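Saposin-like protein (Necator americanus, PDB 3S63) probably binds lipids and interacts with membranes, as a hookworm member of the saposin-like family of small, disulfide-bonded helical proteins. Local coordinates at residues Phe43-Arg46 with Arg47-Leu51; Asp58-Phe61 with Arg62-Asp66. All coordinates share one frame; numbering follows the deposited sequence.

Interaction 1 of 2, residues Phe43-Arg46 with Arg47-Leu51; sequences FNYR and RRCLL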
ATOM      1  N   PHE A  43       6.317  11.833   6.317  1.00 58.03           N
ATOM      2  CA  PHE A  43       6.476  12.189   7.731  1.00 58.53           C
ATOM      3  C   PHE A  43       5.291  11.769   8.597  1.00 56.46           C
ATOM      4  O   PHE A  43       5.449  11.017   9.557  1.00 59.48           O
ATOM      5  CB  PHE A  43       6.750  13.693   7.889  1.00 56.40           C
ATOM      6  N   ASN A  44       4.107  12.251   8.245  1.00 52.02           N
ATOM      7  CA  ASN A  44       2.924  12.059   9.073  1.00 47.53           C
ATOM      8  C   ASN A  44       2.320  10.670   8.974  1.00 52.19           C
ATOM      9  O   ASN A  44       1.416  10.316   9.725  1.00 57.35           O
ATOM     10  CB  ASN A  44       1.864  13.090   8.697  1.00 58.17           C
ATOM     11  CG  ASN A  44       2.290  14.507   9.024  1.00 62.84           C
ATOM     12  OD1 ASN A  44       2.961  14.742  10.033  1.00 56.63           O
ATOM     13  ND2 ASN A  44       1.906  15.461   8.173  1.00 56.69           N
ATOM     14  N   TYR A  45       2.818   9.875   8.047  1.00 43.43           N
ATOM     15  CA  TYR A  45       2.166   8.621   7.731  1.00 37.07           C
ATOM     16  C   TYR A  45       3.037   7.451   8.152  1.00 40.32           C
ATOM     17  O   TYR A  45       2.555   6.327   8.249  1.00 40.23           O
ATOM     18  CB  TYR A  45       1.891   8.586   6.231  1.00 37.90           C
ATOM     19  CG  TYR A  45       1.118   7.403   5.735  1.00 35.33           C
ATOM     20  CD1 TYR A  45       1.546   6.687   4.623  1.00 34.95           C
ATOM     21  CD2 TYR A  45      -0.058   7.005   6.362  1.00 33.68           C
ATOM     22  CE1 TYR A  45       0.814   5.598   4.152  1.00 36.01           C
ATOM     23  CE2 TYR A  45      -0.782   5.924   5.907  1.00 28.04           C
ATOM     24  CZ  TYR A  45      -0.347   5.227   4.803  1.00 32.66           C
ATOM     25  OH  TYR A  45      -1.068   4.152   4.362  1.00 31.70           O
ATOM     26  N   ARG A  46       4.318   7.724   8.397  1.00 40.60           N
ATOM     27  CA  ARG A  46       5.291   6.692   8.760  1.00 36.96           C
ATOM     28  C   ARG A  46       4.741   5.651   9.734  1.00 38.24           C
ATOM     29  O   ARG A  46       4.754   4.455   9.465  1.00 40.73           O
ATOM     30  CB  ARG A  46       6.539   7.340   9.363  1.00 40.10           C
ATOM     31  CG  ARG A  46       7.694   6.381   9.670  1.00 44.61           C
ATOM     32  CD  ARG A  46       8.778   7.068  10.515  1.00 45.93           C
ATOM     33  NE  ARG A  46      10.039   6.321  10.576  1.00 50.01           N
ATOM     34  CZ  ARG A  46      10.255   5.259  11.353  1.00 51.68           C
ATOM     35  NH1 ARG A  46       9.289   4.793  12.133  1.00 51.80           N
ATOM     36  NH2 ARG A  46      11.437   4.649  11.346  1.00 47.33           N
ATOM     37  N   ARG A  47       4.256   6.104  10.878  1.00 48.35           N
ATOM     38  CA  ARG A  47       3.886   5.179  11.938  1.00 50.33           C
ATOM     39  C   ARG A  47       2.736   4.266  11.550  1.00 45.04           C
ATOM     40  O   ARG A  47       2.790   3.053  11.754  1.00 43.79           O
ATOM     41  CB  ARG A  47       3.538   5.952  13.204  1.00 52.94           C
ATOM     42  CG  ARG A  47       4.513   5.730  14.337  1.00 58.68           C
ATOM     43  CD  ARG A  47       3.804   5.019  15.475  1.00 65.38           C
ATOM     44  NE  ARG A  47       2.583   5.721  15.861  1.00 55.59           N
ATOM     45  CZ  ARG A  47       1.823   5.380  16.895  1.00 57.19           C
ATOM     46  NH1 ARG A  47       2.142   4.336  17.654  1.00 54.44           N
ATOM     47  NH2 ARG A  47       0.738   6.088  17.168  1.00 60.76           N
ATOM     48  N   ARG A  48       1.690   4.867  11.001  1.00 33.66           N
ATOM     49  CA  ARG A  48       0.515   4.123  10.590  1.00 32.25           C
ATOM     50  C   ARG A  48       0.816   3.188   9.415  1.00 31.52           C
ATOM     51  O   ARG A  48       0.391   2.027   9.391  1.00 29.66           O
ATOM     52  CB  ARG A  48      -0.608   5.088  10.209  1.00 36.03           C
ATOM     53  CG  ARG A  48      -1.929   4.382   9.958  1.00 24.44           C
ATOM     54  CD  ARG A  48      -2.914   5.257   9.258  1.00 21.57           C
ATOM     55  NE  ARG A  48      -4.184   4.551   9.148  1.00 31.23           N
ATOM     56  CZ  ARG A  48      -5.136   4.581  10.076  1.00 30.74           C
ATOM     57  NH1 ARG A  48      -4.981   5.300  11.185  1.00 28.93           N
ATOM     58  NH2 ARG A  48      -6.247   3.900   9.894  1.00 31.77           N
ATOM     59  N   CYS A  49       1.540   3.718   8.440  1.00 30.25           N
ATOM     60  CA  CYS A  49       1.912   2.972   7.261  1.00 27.59           C
ATOM     61  C   CYS A  49       2.612   1.698   7.693  1.00 30.35           C
ATOM     62  O   CYS A  49       2.243   0.595   7.294  1.00 29.70           O
ATOM     63  CB  CYS A  49       2.852   3.832   6.427  1.00 33.87           C
ATOM     64  SG  CYS A  49       3.320   3.190   4.798  1.00 29.97           S
ATOM     65  N   LEU A  50       3.617   1.863   8.540  1.00 34.05           N
ATOM     66  CA  LEU A  50       4.487   0.765   8.947  1.00 32.00           C
ATOM     67  C   LEU A  50       3.735  -0.399   9.576  1.00 31.84           C
ATOM     68  O   LEU A  50       4.075  -1.560   9.345  1.00 32.86           O
ATOM     69  CB  LEU A  50       5.579   1.288   9.895  1.00 29.90           C
ATOM     70  CG  LEU A  50       6.729   2.068   9.243  1.00 29.23           C
ATOM     71  CD1 LEU A  50       7.541   2.798  10.279  1.00 32.36           C
ATOM     72  CD2 LEU A  50       7.635   1.148   8.412  1.00 27.86           C
ATOM     73  N   LEU A  51       2.720  -0.082  10.374  1.00 36.47           N
ATOM     74  CA  LEU A  51       1.889  -1.095  11.018  1.00 33.92           C
ATOM     75  C   LEU A  51       0.923  -1.714  10.039  1.00 33.34           C
ATOM     76  O   LEU A  51       0.533  -2.873  10.187  1.00 34.73           O
ATOM     77  CB  LEU A  51       1.102  -0.480  12.176  1.00 36.42           C
ATOM     78  CG  LEU A  51       1.952  -0.164  13.401  1.00 40.86           C
ATOM     79  CD1 LEU A  51       1.412   1.038  14.133  1.00 38.80           C
ATOM     80  CD2 LEU A  51       2.038  -1.381  14.307  1.00 43.68           C
TER
HETATM   81  O   HOH W   1       1.155   7.917  11.321  1.00 45.76           O
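Tyr45 O receives the amide of Cys49, with N to O at 2.8 Å and an N-H...O angle of 165°, and this bond belongs to the first turn of helix 46-65 in the saposin fold. One residue on, Leu50 N reaches Arg46 O at 3.0 Å; the two successive i to i+4 bonds establish helical geometry from Arg46 onward. A bridging water serves the same turn: it donates to Asn44 O and accepts from Arg48 N at 3.1 Å, tying the preceding loop to an amide of the first turn.

Side-chain packing repeats the four-residue spacing. With CG anti to the backbone N (chi1 -175°), the Tyr45 ring is carried alongside the new helix, and Cys49 CB sits over one of its faces, 3.7 Å from the ring centroid and 18° off the normal, a CH-pi contact displaced toward the rim. The sulfur approaches obliquely, giving a Cys sulfur-aromatic contact. Cys49 SG is also disulfide-bonded to Cys39, so the residue packed on the ring is covalently fixed to helix 28-39, while Leu9 and Cys10 of helix 3-20 pack against Tyr45 as well. Both Tyr45 and Cys49 are buried.

Arg48 comes to the ring differently: its CD lies at the edge, near the ring plane, 4.0 Å from Tyr45 CE2, and its extended chain continues to a salt bridge with Glu80. On the exposed side, the long Arg46 chain, extended from CG to NE, runs past Leu50, which also touches Lys36 and Cys39 of helix 28-39. There the methyl Leu50 CD1 lies over one face of the Arg46 guanidinium and 3.6 Å from Arg46 CG.

Interaction 2 of 2, residues Asp58-Phe61 with Arg62-Asp66; sequences DLIF and REMTD
Phe61 O accepts from both the amide and the hydroxyl of Thr65. Thr65 N lies 3.1 Å from Phe61 O, and Thr65 OG1 donates to the same Phe61 O over 3.0 Å. A chi1 of 59° turns OG1 back toward the preceding turn. Three further i to i+4 amide bonds, from Arg62, Glu63 and Met64 to Asp58, Leu59 and Ile60, carry helix 46-65 of this saposin fold on toward its C-terminal end after a kink at Asp58 and Leu59, whose amides lack bonds to the turn before.

The charged pair belongs to neighbouring residues: Arg62 grips Glu63 side-on, NE and NH2 both 3.1 Å from Glu63 OE2, which lies at the edge of the guanidinium, in its plane. The bend at chi3 of Arg62 (76°) turns the group toward that oxygen.

Apolar contacts divide by face. Thr65 CG2 stands over one face of the Phe61 ring, 4.2 Å from its centroid and 18° off the normal, beside Ile25, which touches both residues. On the buried side Ile60 and Met64 run side by side, meeting at Ile60 CG2 and Met64 CE, 3.6 Å apart, with Leu14 and Phe18 of helix 3-20 packed against them.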
ATOM      1  N   ASP A  58       0.832  -9.864   3.566  1.00 29.83           N
ATOM      2  CA  ASP A  58       0.400 -11.049   2.833  1.00 26.44           C
ATOM      3  C   ASP A  58      -0.712 -10.715   1.855  1.00 28.48           C
ATOM      4  O   ASP A  58      -0.698 -11.163   0.717  1.00 31.65           O
ATOM      5  CB  ASP A  58      -0.014 -12.183   3.783  1.00 30.41           C
ATOM      6  CG  ASP A  58      -1.105 -11.767   4.793  1.00 35.02           C
ATOM      7  OD1 ASP A  58      -1.523 -10.589   4.830  1.00 31.08           O
ATOM      8  OD2 ASP A  58      -1.544 -12.643   5.569  1.00 32.15           O
ATOM      9  N   LEU A  59      -1.670  -9.910   2.291  1.00 29.29           N
ATOM     10  CA  LEU A  59      -2.739  -9.480   1.406  1.00 25.58           C
ATOM     11  C   LEU A  59      -2.186  -8.587   0.299  1.00 29.89           C
ATOM     12  O   LEU A  59      -2.532  -8.758  -0.864  1.00 33.53           O
ATOM     13  CB  LEU A  59      -3.817  -8.745   2.184  1.00 27.77           C
ATOM     14  CG  LEU A  59      -4.899  -8.079   1.333  1.00 29.99           C
ATOM     15  CD1 LEU A  59      -6.065  -9.037   1.081  1.00 26.82           C
ATOM     16  CD2 LEU A  59      -5.377  -6.793   2.010  1.00 26.58           C
ATOM     17  N   ILE A  60      -1.317  -7.641   0.650  1.00 30.47           N
ATOM     18  CA  ILE A  60      -0.691  -6.789  -0.363  1.00 29.45           C
ATOM     19  C   ILE A  60       0.176  -7.576  -1.348  1.00 29.73           C
ATOM     20  O   ILE A  60       0.187  -7.283  -2.529  1.00 34.89           O
ATOM     21  CB  ILE A  60       0.141  -5.673   0.276  1.00 28.74           C
ATOM     22  CG1 ILE A  60      -0.728  -4.890   1.243  1.00 27.39           C
ATOM     23  CG2 ILE A  60       0.711  -4.751  -0.786  1.00 27.06           C
ATOM     24  CD1 ILE A  60       0.073  -4.068   2.234  1.00 36.48           C
ATOM     25  N   PHE A  61       0.895  -8.579  -0.861  1.00 27.20           N
ATOM     26  CA  PHE A  61       1.740  -9.395  -1.715  1.00 26.36           C
ATOM     27  C   PHE A  61       0.882 -10.145  -2.701  1.00 29.90           C
ATOM     28  O   PHE A  61       1.118 -10.089  -3.903  1.00 33.98           O
ATOM     29  CB  PHE A  61       2.555 -10.374  -0.882  1.00 29.22           C
ATOM     30  CG  PHE A  61       3.415 -11.309  -1.694  1.00 29.51           C
ATOM     31  CD1 PHE A  61       4.610 -10.868  -2.264  1.00 32.04           C
ATOM     32  CD2 PHE A  61       3.060 -12.643  -1.849  1.00 29.48           C
ATOM     33  CE1 PHE A  61       5.426 -11.745  -3.003  1.00 30.48           C
ATOM     34  CE2 PHE A  61       3.869 -13.528  -2.575  1.00 32.05           C
ATOM     35  CZ  PHE A  61       5.052 -13.075  -3.156  1.00 31.01           C
ATOM     36  N   ARG A  62      -0.128 -10.839  -2.190  1.00 33.28           N
ATOM     37  CA  ARG A  62      -1.037 -11.605  -3.038  1.00 29.84           C
ATOM     38  C   ARG A  62      -1.675 -10.752  -4.120  1.00 31.86           C
ATOM     39  O   ARG A  62      -1.674 -11.136  -5.280  1.00 34.50           O
ATOM     40  CB  ARG A  62      -2.132 -12.242  -2.201  1.00 30.46           C
ATOM     41  CG  ARG A  62      -3.096 -13.083  -2.990  1.00 29.72           C
ATOM     42  CD  ARG A  62      -4.226 -13.533  -2.095  1.00 33.05           C
ATOM     43  NE  ARG A  62      -5.175 -12.449  -1.851  1.00 33.03           N
ATOM     44  CZ  ARG A  62      -6.135 -12.474  -0.933  1.00 30.05           C
ATOM     45  NH1 ARG A  62      -6.295 -13.519  -0.132  1.00 31.88           N
ATOM     46  NH2 ARG A  62      -6.934 -11.440  -0.814  1.00 30.00           N
ATOM     47  N   GLU A  63      -2.211  -9.595  -3.746  1.00 30.78           N
ATOM     48  CA  GLU A  63      -2.926  -8.751  -4.702  1.00 36.16           C
ATOM     49  C   GLU A  63      -2.005  -8.148  -5.753  1.00 36.00           C
ATOM     50  O   GLU A  63      -2.399  -7.936  -6.898  1.00 40.16           O
ATOM     51  CB  GLU A  63      -3.672  -7.626  -3.985  1.00 33.82           C
ATOM     52  CG  GLU A  63      -4.747  -8.106  -3.056  1.00 32.73           C
ATOM     53  CD  GLU A  63      -5.854  -8.821  -3.780  1.00 37.20           C
ATOM     54  OE1 GLU A  63      -6.383  -8.246  -4.748  1.00 39.78           O
ATOM     55  OE2 GLU A  63      -6.194  -9.953  -3.382  1.00 38.01           O
ATOM     56  N   MET A  64      -0.782  -7.856  -5.347  1.00 33.25           N
ATOM     57  CA  MET A  64       0.183  -7.256  -6.242  1.00 31.63           C
ATOM     58  C   MET A  64       0.648  -8.248  -7.297  1.00 35.01           C
ATOM     59  O   MET A  64       0.828  -7.875  -8.452  1.00 41.23           O
ATOM     60  CB  MET A  64       1.378  -6.740  -5.452  1.00 30.08           C
ATOM     61  CG  MET A  64       1.303  -5.284  -5.079  1.00 28.09           C
ATOM     62  SD  MET A  64       2.855  -4.692  -4.347  1.00 29.98           S
ATOM     63  CE  MET A  64       2.283  -3.151  -3.634  1.00 26.17           C
ATOM     64  N   THR A  65       0.836  -9.504  -6.898  1.00 37.02           N
ATOM     65  CA  THR A  65       1.431 -10.521  -7.769  1.00 39.91           C
ATOM     66  C   THR A  65       0.419 -11.275  -8.656  1.00 43.99           C
ATOM     67  O   THR A  65       0.803 -12.077  -9.523  1.00 44.27           O
ATOM     68  CB  THR A  65       2.260 -11.540  -6.955  1.00 34.03           C
ATOM     69  OG1 THR A  65       1.427 -12.178  -5.985  1.00 35.92           O
ATOM     70  CG2 THR A  65       3.387 -10.854  -6.255  1.00 38.51           C
ATOM     71  N   ASP A  66      -0.867 -11.013  -8.420  1.00 39.57           N
ATOM     72  CA  ASP A  66      -1.968 -11.589  -9.190  1.00 34.17           C
ATOM     73  C   ASP A  66      -2.128 -10.880 -10.532  1.00 39.87           C
ATOM     74  O   ASP A  66      -2.715 -11.423 -11.451  1.00 49.56           O
ATOM     75  CB  ASP A  66      -3.280 -11.476  -8.402  1.00 37.82           C
ATOM     76  CG  ASP A  66      -3.554 -12.689  -7.523  1.00 36.32           C
ATOM     77  OD1 ASP A  66      -4.681 -12.822  -7.007  1.00 35.56           O
ATOM     78  OD2 ASP A  66      -2.655 -13.524  -7.353  1.00 39.85           O
TER

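From the N terminus, the chain passes through helices 3-20 and 28-39 before reaching interaction 1, at the entry to helix 46-65. Interaction 2 follows on the same helix, near its C-terminal end. Each joins two segments that follow one another without a gap, through contacts mostly three or four residues apart, so neither closes a long loop; they lie in series, without nesting or crossing. Their centres are 20 Å apart, on opposite sides of the chain's centre, and their nearest atoms about 7 Å apart. Helix 46-65 is thus held at both ends against helices 3-20 and 28-39, the latter through Leu31 at interaction 2, where Leu59 also packs on helix 71-77.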